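Local coordinates for protein relik capsid n-terminal domain (Oryctolagus cuniculus, PDB 2XGU) that probably forms, as the N-terminal domain of a lentiviral capsid protein, part of the outer surface of the viral core, at residues I45-N57 against A112-R125. Numbering follows the deposited sequence. Where two conformers were deposited one is given.
Sequences INFTSVDINMLLN and AAGPRFADARTLYR
A112 meets V50 and T48 just where helix 49-57 begins: its CB lies 3.5 Å from CG2 of V50, and its carbonyl accepts from a water that in turn accepts from the backbone N of S49. T48 CG2 also leans on A113. T48 and D51 form a capping box, each backbone N bonded to the other's side chain, which fixes the turn at this helix start. R121 lies against the backbone that precedes helix 49-57. Its CG sits between the backbone N and the carbonyl carbon (chi1 61°), and the extended chain runs alongside the backbone of T48, touching its CA, with R121 CD 3.4 Å from F47 O. Two waters join the same carbonyl to R121. One donates to the carbonyl oxygens of both F47 and R121, while the other donates to F47 O and accepts from R121 NH1 at 2.6 Å, in the guanidinium plane. Y124 then reaches along helix 49-57, CG anti to the backbone N (chi1 -175°), and slides past I52; I52 CG2 lies 3.7 Å from Y124 CE2. S49 packs near the CD2 side of the ring. At the far end Y124 OH donates to N53 OD1 at 2.5 Å, in the amide plane on a lone pair. S49 OG is bonded to I102 O and N53 ND2 to R103 O, so both ends of the N53 amide are held. The R125 and I52 side chains cross at about a right angle, I52 CD1 touching R125 CB, and R125 runs alongside I45; NE bonds S44 OG, and NH2 bonds G41 O and Q136 of the second subunit. The axes of helices 49-57 and 118-125 run 30° from parallel, 9.8 Å apart, within the helical bundle of a retroviral capsid N-terminal domain. I52 also packs on F40 of helix 34-43, helix 99-102 adjoins Y124 through I102, and N46 pairs by backbone with I2 of strand 2-5.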
loop_
_atom_site.group_PDB
_atom_site.type_symbol
_atom_site.label_atom_id
_atom_site.label_comp_id
_atom_site.label_asym_id
_atom_site.label_seq_id
_atom_site.Cartn_x
_atom_site.Cartn_y
_atom_site.Cartn_z
ATOM N N ILE A 45 -4.182 1.587 -13.816
ATOM C CA ILE A 45 -2.940 1.821 -14.519
ATOM C C ILE A 45 -3.140 2.966 -15.505
ATOM O O ILE A 45 -4.091 2.973 -16.296
ATOM C CB ILE A 45 -2.462 0.538 -15.227
ATOM C CG1 ILE A 45 -2.242 -0.571 -14.192
ATOM C CG2 ILE A 45 -1.188 0.800 -16.019
ATOM C CD1 ILE A 45 -1.816 -1.888 -14.793
ATOM N N ASN A 46 -2.264 3.959 -15.402
ATOM C CA ASN A 46 -2.265 5.114 -16.298
ATOM C C ASN A 46 -3.412 6.102 -16.055
ATOM O O ASN A 46 -3.598 7.043 -16.824
ATOM C CB ASN A 46 -2.232 4.669 -17.759
ATOM C CG ASN A 46 -1.053 3.757 -18.061
ATOM O OD1 ASN A 46 0.011 3.878 -17.452
ATOM N ND2 ASN A 46 -1.238 2.843 -19.002
ATOM N N PHE A 47 -4.175 5.898 -14.991
ATOM C CA PHE A 47 -5.195 6.884 -14.602
ATOM C C PHE A 47 -4.538 8.171 -14.125
ATOM O O PHE A 47 -3.501 8.137 -13.455
ATOM C CB PHE A 47 -6.062 6.352 -13.456
ATOM C CG PHE A 47 -7.262 5.557 -13.893
ATOM C CD1 PHE A 47 -7.277 4.871 -15.096
ATOM C CD2 PHE A 47 -8.386 5.502 -13.073
ATOM C CE1 PHE A 47 -8.407 4.136 -15.480
ATOM C CE2 PHE A 47 -9.508 4.778 -13.456
ATOM C CZ PHE A 47 -9.510 4.101 -14.655
ATOM N N THR A 48 -5.166 9.311 -14.400
ATOM C CA THR A 48 -4.750 10.547 -13.735
ATOM C C THR A 48 -5.383 10.611 -12.340
ATOM O O THR A 48 -6.235 9.791 -11.982
ATOM C CB THR A 48 -5.214 11.788 -14.513
ATOM O OG1 THR A 48 -6.640 11.925 -14.373
ATOM C CG2 THR A 48 -4.856 11.670 -15.985
ATOM N N SER A 49 -4.962 11.577 -11.531
ATOM C CA SER A 49 -5.551 11.741 -10.214
ATOM C C SER A 49 -7.041 12.090 -10.322
ATOM O O SER A 49 -7.854 11.663 -9.493
ATOM C CB SER A 49 -4.760 12.774 -9.402
ATOM O OG SER A 49 -3.403 12.361 -9.313
ATOM N N VAL A 50 -7.402 12.854 -11.347
ATOM C CA VAL A 50 -8.813 13.175 -11.583
ATOM C C VAL A 50 -9.638 11.913 -11.910
ATOM O O VAL A 50 -10.753 11.742 -11.402
ATOM C CB VAL A 50 -8.974 14.235 -12.692
ATOM C CG1 VAL A 50 -10.443 14.409 -13.065
ATOM C CG2 VAL A 50 -8.380 15.579 -12.223
ATOM N N ASP A 51 -9.096 11.036 -12.749
ATOM C CA ASP A 51 -9.723 9.756 -13.049
ATOM C C ASP A 51 -9.935 8.928 -11.770
ATOM O O ASP A 51 -10.978 8.302 -11.588
ATOM C CB ASP A 51 -8.836 8.925 -13.982
ATOM C CG ASP A 51 -8.658 9.540 -15.360
ATOM O OD1 ASP A 51 -9.535 10.279 -15.835
ATOM O OD2 ASP A 51 -7.618 9.249 -16.009
ATOM N N ILE A 52 -8.914 8.874 -10.912
ATOM C CA ILE A 52 -8.995 8.086 -9.695
ATOM C C ILE A 52 -10.096 8.625 -8.786
ATOM O O ILE A 52 -10.876 7.868 -8.226
ATOM C CB ILE A 52 -7.640 8.081 -8.978
ATOM C CG1 ILE A 52 -6.652 7.211 -9.765
ATOM C CG2 ILE A 52 -7.798 7.568 -7.528
ATOM C CD1 ILE A 52 -5.205 7.384 -9.340
ATOM N N ASN A 53 -10.139 9.939 -8.624
ATOM C CA ASN A 53 -11.139 10.548 -7.765
ATOM C C ASN A 53 -12.532 10.351 -8.330
ATOM O O ASN A 53 -13.486 10.203 -7.585
ATOM C CB ASN A 53 -10.827 12.022 -7.544
ATOM C CG ASN A 53 -9.573 12.204 -6.715
ATOM O OD1 ASN A 53 -9.216 11.305 -5.946
ATOM N ND2 ASN A 53 -8.900 13.336 -6.868
ATOM N N MET A 54 -12.628 10.319 -9.654
ATOM C CA MET A 54 -13.902 10.098 -10.310
ATOM C C MET A 54 -14.455 8.741 -9.867
ATOM O O MET A 54 -15.626 8.621 -9.464
ATOM C CB MET A 54 -13.679 10.131 -11.826
ATOM C CG MET A 54 -14.693 10.894 -12.598
ATOM S SD MET A 54 -16.230 10.004 -12.476
ATOM C CE MET A 54 -15.690 8.334 -12.716
ATOM N N LEU A 55 -13.638 7.703 -9.946
ATOM C CA LEU A 55 -14.123 6.369 -9.610
ATOM C C LEU A 55 -14.425 6.243 -8.125
ATOM O O LEU A 55 -15.394 5.587 -7.741
ATOM C CB LEU A 55 -13.144 5.277 -10.046
ATOM C CG LEU A 55 -13.234 4.810 -11.503
ATOM C CD1 LEU A 55 -12.417 3.555 -11.678
ATOM C CD2 LEU A 55 -14.663 4.556 -11.927
ATOM N N LEU A 56 -13.598 6.859 -7.285
ATOM C CA LEU A 56 -13.850 6.840 -5.848
ATOM C C LEU A 56 -15.167 7.548 -5.536
ATOM O O LEU A 56 -15.993 7.053 -4.767
ATOM C CB LEU A 56 -12.712 7.509 -5.066
ATOM C CG LEU A 56 -11.346 6.818 -5.050
ATOM C CD1 LEU A 56 -10.342 7.653 -4.275
ATOM C CD2 LEU A 56 -11.455 5.424 -4.445
ATOM N N ASN A 57 -15.363 8.708 -6.156
ATOM C CA ASN A 57 -16.504 9.558 -5.831
ATOM C C ASN A 57 -17.847 9.011 -6.303
ATOM O O ASN A 57 -18.883 9.323 -5.711
ATOM C CB ASN A 57 -16.294 10.955 -6.408
ATOM C CG ASN A 57 -15.215 11.740 -5.668
ATOM O OD1 ASN A 57 -14.764 12.783 -6.139
ATOM N ND2 ASN A 57 -14.820 11.251 -4.501
ATOM N N ALA A 112 -4.550 17.626 -15.315
ATOM C CA ALA A 112 -4.106 16.437 -14.597
ATOM C C ALA A 112 -3.452 15.394 -15.514
ATOM O O ALA A 112 -2.724 14.519 -15.046
ATOM C CB ALA A 112 -5.287 15.814 -13.848
ATOM N N ALA A 113 -3.710 15.501 -16.812
ATOM C CA ALA A 113 -3.166 14.556 -17.778
ATOM C C ALA A 113 -1.834 15.033 -18.370
ATOM O O ALA A 113 -1.218 14.328 -19.173
ATOM C CB ALA A 113 -4.190 14.305 -18.881
ATOM N N GLY A 114 -1.381 16.212 -17.952
ATOM C CA GLY A 114 -0.163 16.803 -18.487
ATOM C C GLY A 114 1.116 16.225 -17.911
ATOM O O GLY A 114 1.103 15.595 -16.856
ATOM N N PRO A 115 2.240 16.431 -18.613
ATOM C CA PRO A 115 3.547 15.912 -18.193
ATOM C C PRO A 115 3.951 16.353 -16.795
ATOM O O PRO A 115 4.636 15.596 -16.108
ATOM C CB PRO A 115 4.508 16.517 -19.221
ATOM C CG PRO A 115 3.675 16.717 -20.431
ATOM C CD PRO A 115 2.306 17.080 -19.934
ATOM N N ARG A 116 3.541 17.549 -16.383
ATOM C CA ARG A 116 3.887 18.068 -15.063
ATOM C C ARG A 116 3.404 17.131 -13.955
ATOM O O ARG A 116 3.951 17.126 -12.850
ATOM C CB ARG A 116 3.289 19.465 -14.862
ATOM C CG ARG A 116 3.628 20.096 -13.523
ATOM C CD ARG A 116 2.934 21.442 -13.321
ATOM N NE ARG A 116 3.317 22.052 -12.049
ATOM C CZ ARG A 116 2.610 22.987 -11.423
ATOM N NH1 ARG A 116 1.471 23.423 -11.948
ATOM N NH2 ARG A 116 3.037 23.482 -10.267
ATOM N N PHE A 117 2.368 16.351 -14.261
ATOM C CA PHE A 117 1.736 15.485 -13.271
ATOM C C PHE A 117 1.917 13.986 -13.545
ATOM O O PHE A 117 1.275 13.159 -12.903
ATOM C CB PHE A 117 0.248 15.841 -13.139
ATOM C CG PHE A 117 0.007 17.237 -12.643
ATOM C CD1 PHE A 117 0.142 17.537 -11.300
ATOM C CD2 PHE A 117 -0.350 18.246 -13.516
ATOM C CE1 PHE A 117 -0.070 18.827 -10.836
ATOM C CE2 PHE A 117 -0.574 19.535 -13.059
ATOM C CZ PHE A 117 -0.427 19.825 -11.718
ATOM N N ALA A 118 2.812 13.634 -14.464
ATOM C CA ALA A 118 3.017 12.228 -14.839
ATOM C C ALA A 118 3.487 11.364 -13.669
ATOM O O ALA A 118 2.903 10.321 -13.369
ATOM C CB ALA A 118 3.994 12.124 -16.005
ATOM N N ASP A 119 4.558 11.791 -13.009
ATOM C CA ASP A 119 4.989 11.099 -11.807
ATOM C C ASP A 119 3.936 11.237 -10.697
ATOM O O ASP A 119 3.703 10.293 -9.940
ATOM C CB ASP A 119 6.352 11.604 -11.340
ATOM C CG ASP A 119 6.820 10.920 -10.084
ATOM O OD1 ASP A 119 7.000 9.682 -10.106
ATOM O OD2 ASP A 119 6.972 11.617 -9.070
ATOM N N ALA A 120 3.300 12.400 -10.594
ATOM C CA ALA A 120 2.342 12.648 -9.516
ATOM C C ALA A 120 1.150 11.698 -9.538
ATOM O O ALA A 120 0.727 11.223 -8.490
ATOM C CB ALA A 120 1.860 14.081 -9.564
ATOM N N ARG A 121 0.591 11.440 -10.723
ATOM C CA ARG A 121 -0.556 10.549 -10.807
ATOM C C ARG A 121 -0.144 9.134 -10.447
ATOM O O ARG A 121 -0.943 8.385 -9.894
ATOM C CB ARG A 121 -1.212 10.598 -12.194
ATOM C CG ARG A 121 -0.318 10.177 -13.340
ATOM C CD ARG A 121 -1.088 10.274 -14.655
ATOM N NE ARG A 121 -0.186 10.396 -15.788
ATOM C CZ ARG A 121 0.431 9.370 -16.352
ATOM N NH1 ARG A 121 0.234 8.144 -15.881
ATOM N NH2 ARG A 121 1.246 9.564 -17.386
ATOM N N THR A 122 1.098 8.764 -10.754
ATOM C CA THR A 122 1.624 7.454 -10.386
ATOM C C THR A 122 1.719 7.339 -8.863
ATOM O O THR A 122 1.388 6.316 -8.266
ATOM C CB THR A 122 3.026 7.241 -10.973
ATOM O OG1 THR A 122 3.017 7.547 -12.375
ATOM C CG2 THR A 122 3.463 5.801 -10.781
ATOM N N LEU A 123 2.189 8.411 -8.239
ATOM C CA LEU A 123 2.323 8.455 -6.785
ATOM C C LEU A 123 0.955 8.434 -6.101
ATOM O O LEU A 123 0.769 7.761 -5.075
ATOM C CB LEU A 123 3.116 9.697 -6.371
ATOM C CG LEU A 123 3.323 9.850 -4.868
ATOM C CD1 LEU A 123 4.108 8.679 -4.297
ATOM C CD2 LEU A 123 4.031 11.173 -4.552
ATOM N N TYR A 124 -0.010 9.150 -6.666
ATOM C CA TYR A 124 -1.342 9.164 -6.064
ATOM C C TYR A 124 -1.992 7.781 -6.131
ATOM O O TYR A 124 -2.631 7.338 -5.168
ATOM C CB TYR A 124 -2.251 10.198 -6.737
ATOM C CG TYR A 124 -3.616 10.348 -6.093
ATOM C CD1 TYR A 124 -3.748 10.440 -4.714
ATOM C CD2 TYR A 124 -4.764 10.405 -6.870
ATOM C CE1 TYR A 124 -4.983 10.599 -4.111
ATOM C CE2 TYR A 124 -6.013 10.570 -6.281
ATOM C CZ TYR A 124 -6.116 10.654 -4.903
ATOM O OH TYR A 124 -7.346 10.823 -4.302
ATOM N N ARG A 125 -1.856 7.118 -7.276
ATOM C CA ARG A 125 -2.353 5.755 -7.415
ATOM C C ARG A 125 -1.729 4.855 -6.351
ATOM O O ARG A 125 -2.428 4.044 -5.738
ATOM C CB ARG A 125 -2.076 5.215 -8.819
ATOM C CG ARG A 125 -2.407 3.736 -8.992
ATOM C CD ARG A 125 -2.133 3.282 -10.426
ATOM N NE ARG A 125 -2.350 1.841 -10.566
ATOM C CZ ARG A 125 -1.449 0.914 -10.257
ATOM N NH1 ARG A 125 -0.244 1.267 -9.814
ATOM N NH2 ARG A 125 -1.752 -0.377 -10.387
HETATM O O HOH W 1 -2.138 6.584 -11.837
HETATM O O HOH W 2 -1.033 6.845 -13.955
HETATM O O HOH W 3 -3.047 13.627 -12.316
#